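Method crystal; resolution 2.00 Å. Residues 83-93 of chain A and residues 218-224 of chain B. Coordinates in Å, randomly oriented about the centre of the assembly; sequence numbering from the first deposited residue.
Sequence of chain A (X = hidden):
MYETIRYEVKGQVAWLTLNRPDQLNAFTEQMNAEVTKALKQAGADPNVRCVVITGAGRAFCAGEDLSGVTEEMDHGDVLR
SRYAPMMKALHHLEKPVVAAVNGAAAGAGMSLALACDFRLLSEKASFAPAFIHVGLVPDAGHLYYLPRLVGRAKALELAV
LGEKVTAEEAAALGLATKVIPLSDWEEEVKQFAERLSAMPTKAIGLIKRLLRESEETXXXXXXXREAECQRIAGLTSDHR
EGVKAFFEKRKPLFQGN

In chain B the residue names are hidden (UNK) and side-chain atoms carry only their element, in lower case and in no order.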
# COMPACT_ATOMS: atom_id res chain seq x y z
N TYR A 83 -9.30 -2.57 25.01
CA TYR A 83 -8.42 -2.82 23.85
C TYR A 83 -7.60 -1.61 23.44
O TYR A 83 -6.45 -1.75 23.06
CB TYR A 83 -9.23 -3.34 22.65
CG TYR A 83 -9.65 -4.78 22.75
CD1 TYR A 83 -8.89 -5.80 22.15
CD2 TYR A 83 -10.80 -5.14 23.48
CE1 TYR A 83 -9.26 -7.15 22.25
CE2 TYR A 83 -11.18 -6.50 23.59
CZ TYR A 83 -10.41 -7.49 22.97
OH TYR A 83 -10.82 -8.80 23.05
N ALA A 84 -8.18 -0.41 23.49
CA ALA A 84 -7.46 0.83 23.13
C ALA A 84 -6.14 1.04 23.89
O ALA A 84 -5.11 1.27 23.25
CB ALA A 84 -8.40 2.08 23.21
N PRO A 85 -6.13 0.93 25.23
CA PRO A 85 -4.85 1.05 25.96
C PRO A 85 -3.76 0.03 25.54
O PRO A 85 -2.56 0.39 25.50
CB PRO A 85 -5.24 0.82 27.42
CG PRO A 85 -6.66 1.20 27.50
CD PRO A 85 -7.25 0.72 26.18
N MET A 86 -4.18 -1.20 25.27
CA MET A 86 -3.30 -2.29 24.85
C MET A 86 -2.73 -2.00 23.45
O MET A 86 -1.52 -2.09 23.24
CB MET A 86 -4.08 -3.61 24.85
CG MET A 86 -3.21 -4.92 24.67
SD MET A 86 -3.99 -6.51 24.45
CE MET A 86 -4.92 -6.36 22.91
N MET A 87 -3.60 -1.67 22.51
CA MET A 87 -3.15 -1.38 21.14
C MET A 87 -2.34 -0.10 21.08
O MET A 87 -1.41 -0.02 20.29
CB MET A 87 -4.33 -1.41 20.13
CG MET A 87 -5.13 -2.78 20.13
SD MET A 87 -4.19 -4.32 19.95
CE MET A 87 -3.47 -4.05 18.33
N LYS A 88 -2.64 0.89 21.93
CA LYS A 88 -1.81 2.11 21.97
C LYS A 88 -0.45 1.82 22.56
O LYS A 88 0.56 2.35 22.07
CB LYS A 88 -2.47 3.24 22.78
CG LYS A 88 -3.77 3.71 22.17
CD LYS A 88 -4.30 4.90 22.93
CE LYS A 88 -5.34 5.57 22.10
NZ LYS A 88 -6.22 6.44 22.96
N ALA A 89 -0.40 0.99 23.61
CA ALA A 89 0.91 0.59 24.17
C ALA A 89 1.73 -0.13 23.09
O ALA A 89 2.91 0.16 22.92
CB ALA A 89 0.74 -0.34 25.40
N LEU A 90 1.13 -1.07 22.38
CA LEU A 90 1.87 -1.78 21.32
C LEU A 90 2.32 -0.80 20.26
O LEU A 90 3.45 -0.83 19.81
CB LEU A 90 1.03 -2.91 20.73
CG LEU A 90 1.60 -3.85 19.66
CD1 LEU A 90 2.97 -4.46 20.08
CD2 LEU A 90 0.56 -4.95 19.33
N HIS A 91 1.42 0.09 19.87
CA HIS A 91 1.67 0.98 18.73
C HIS A 91 2.78 1.97 19.06
O HIS A 91 3.55 2.34 18.18
CB HIS A 91 0.33 1.67 18.35
CG HIS A 91 0.42 2.57 17.16
ND1 HIS A 91 0.84 3.88 17.26
CD2 HIS A 91 0.18 2.36 15.85
CE1 HIS A 91 0.83 4.44 16.07
NE2 HIS A 91 0.44 3.54 15.19
N HIS A 92 2.91 2.36 20.32
CA HIS A 92 3.97 3.29 20.71
C HIS A 92 5.25 2.59 21.18
O HIS A 92 6.23 3.25 21.34
CB HIS A 92 3.49 4.30 21.77
CG HIS A 92 2.36 5.17 21.30
ND1 HIS A 92 1.09 4.68 21.03
CD2 HIS A 92 2.29 6.51 21.09
CE1 HIS A 92 0.31 5.68 20.65
NE2 HIS A 92 1.01 6.80 20.69
N LEU A 93 5.24 1.28 21.38
CA LEU A 93 6.44 0.55 21.78
C LEU A 93 7.53 0.58 20.70
O LEU A 93 7.30 0.11 19.57
CB LEU A 93 6.08 -0.90 22.15
CG LEU A 93 7.17 -1.89 22.59
CD1 LEU A 93 7.96 -1.35 23.81
CD2 LEU A 93 6.53 -3.19 22.91
N UNK B 218 -5.81 9.56 11.75
CA UNK B 218 -4.64 9.04 12.46
C UNK B 218 -5.01 7.79 13.29
O UNK B 218 -6.18 7.57 13.59
o UNK B 218 -5.12 10.38 14.39
c UNK B 218 -3.60 11.35 12.74
c UNK B 218 -4.09 10.06 13.45
N UNK B 219 -4.01 7.02 13.70
CA UNK B 219 -4.27 5.81 14.50
C UNK B 219 -5.17 6.05 15.73
O UNK B 219 -6.14 5.32 15.95
c UNK B 219 -2.89 3.76 17.02
c UNK B 219 -3.15 3.88 15.68
c UNK B 219 -3.60 2.77 14.98
c UNK B 219 -2.97 5.18 14.98
c UNK B 219 -3.79 1.56 15.60
c UNK B 219 -3.06 2.56 17.67
c UNK B 219 -3.52 1.46 16.96
N UNK B 220 -4.82 7.05 16.54
CA UNK B 220 -5.57 7.37 17.75
C UNK B 220 -7.04 7.67 17.45
O UNK B 220 -7.94 7.15 18.13
c UNK B 220 -4.93 8.52 18.50
c UNK B 220 -3.67 8.11 19.23
o UNK B 220 -2.81 8.99 19.52
o UNK B 220 -3.53 6.90 19.54
N UNK B 221 -7.30 8.48 16.44
CA UNK B 221 -8.67 8.83 16.13
C UNK B 221 -9.37 7.62 15.52
O UNK B 221 -10.53 7.38 15.83
c UNK B 221 -10.40 13.71 14.89
n UNK B 221 -10.20 14.17 16.12
c UNK B 221 -8.23 12.48 14.86
n UNK B 221 -9.50 12.92 14.28
c UNK B 221 -8.73 10.02 15.18
c UNK B 221 -8.42 11.34 15.89
n UNK B 221 -11.51 14.03 14.26
N UNK B 222 -8.64 6.87 14.70
CA UNK B 222 -9.18 5.64 14.10
C UNK B 222 -9.83 4.71 15.15
O UNK B 222 -10.94 4.21 14.96
c UNK B 222 -10.13 1.42 11.77
c UNK B 222 -8.12 4.87 13.31
c UNK B 222 -9.54 3.75 11.59
c UNK B 222 -9.38 1.30 12.92
c UNK B 222 -10.21 2.63 11.08
c UNK B 222 -8.77 3.65 12.75
o UNK B 222 -10.81 0.36 11.28
c UNK B 222 -8.70 2.42 13.42
N UNK B 223 -9.12 4.44 16.24
CA UNK B 223 -9.66 3.57 17.29
C UNK B 223 -10.99 4.11 17.89
O UNK B 223 -11.83 3.33 18.29
c UNK B 223 -8.65 3.39 18.44
c UNK B 223 -6.33 2.55 19.27
c UNK B 223 -7.58 1.43 17.40
c UNK B 223 -7.29 2.77 18.08
N UNK B 224 -11.13 5.43 17.99
CA UNK B 224 -12.40 6.00 18.49
C UNK B 224 -13.52 5.76 17.46
O UNK B 224 -14.62 5.35 17.85
o UNK B 224 -11.52 7.60 22.50
c UNK B 224 -11.47 7.81 20.12
c UNK B 224 -12.17 7.44 21.43
o UNK B 224 -13.34 6.98 21.42
c UNK B 224 -12.28 7.49 18.85
O HOH W 1 -8.17 6.68 20.81

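Position 218 has three side-chain atoms: one carbon carrying one oxygen and one carbon. The side chain makes no contact with the chain A stretch. A beta-branched side chain with a hydroxyl and a methyl is threonine. T218(B) sits at the N-cap position, right before the helix.

Position 219 has seven side-chain carbons and no heteroatom: one carbon, then a ring of six. Its CA-to-CB bond points toward chain A, and the ring lies over one face of the H91(A) imidazole. A six-carbon ring without oxygen is phenylalanine. The ring centroids of F219(B) and H91(A) are 3.9 Å apart and the planes differ by 5°, an offset stack. The closest atoms are CD2 of F219(B) and CG of H91(A), at 3.5 Å. CB of F219(B) also makes a CH-pi contact over that imidazole, 4.2 Å from the ring centroid. On the M87(A) side, CZ of F219(B) lies 4.4 Å from CB of M87(A).

Position 220 has four side-chain atoms: two carbons, the second carrying two oxygens. Its CA-to-CB bond points sideways, but the end of the side chain comes nearer to chain A. One carboxylate oxygen approaches CE of K88(A) and the edge of the H92(A) ring. So short a carboxylate is aspartate. OD1 of D220(B) is 3.4 Å from CE of K88(A) and 4.2 Å from CE1 of H92(A). OD1 of D220(B) and NZ of K88(A) are 4.4 Å apart. The charges are opposite, but the distance is beyond a salt bridge.

Position 221 has seven side-chain atoms: three carbons, a nitrogen, then a carbon carrying two more nitrogens. It makes no contact with the chain A stretch. The guanidinium identifies arginine. R221(B) touches a crystal neighbour.

Position 222 has eight side-chain atoms: one carbon, then a six-carbon ring bearing one oxygen. It does not reach the chain A stretch. This is tyrosine. Y222(B) is buried.

Position 223 has four side-chain carbons, forked at the second. Its CA-to-CB bond points toward chain A, where the side chain meets A84(A) and K88(A). The fork at the second carbon gives leucine. CD1 of L223(B) is 4.0 Å from CG of K88(A) and 4.5 Å from CB of A84(A).

Position 224 has five side-chain atoms: three carbons, the third carrying two oxygens. Its end leans nearer to chain A but makes no contact. This is glutamate. OE1 of E224(B) is hydrogen-bonded elsewhere in the structure.

The two helices run nearly antiparallel, at 160°. The CA atoms of A84(A) and L223(B) are 6.8 Å apart, and those of K88(A) and D220(B) 7.7 Å. No direct hydrogen bond crosses between the stretches. Packing carries much of the contact: F219(B) stacks on H91(A) and rests against M87(A), while L223(B) packs on the aliphatic part of K88(A) and more loosely on A84(A). One water bridges the chains, accepting from NZ of K88(A) at 2.9 Å and donating to backbone O of D220(B) at 2.7 Å.

Chain B (218-224) TFDRYLE
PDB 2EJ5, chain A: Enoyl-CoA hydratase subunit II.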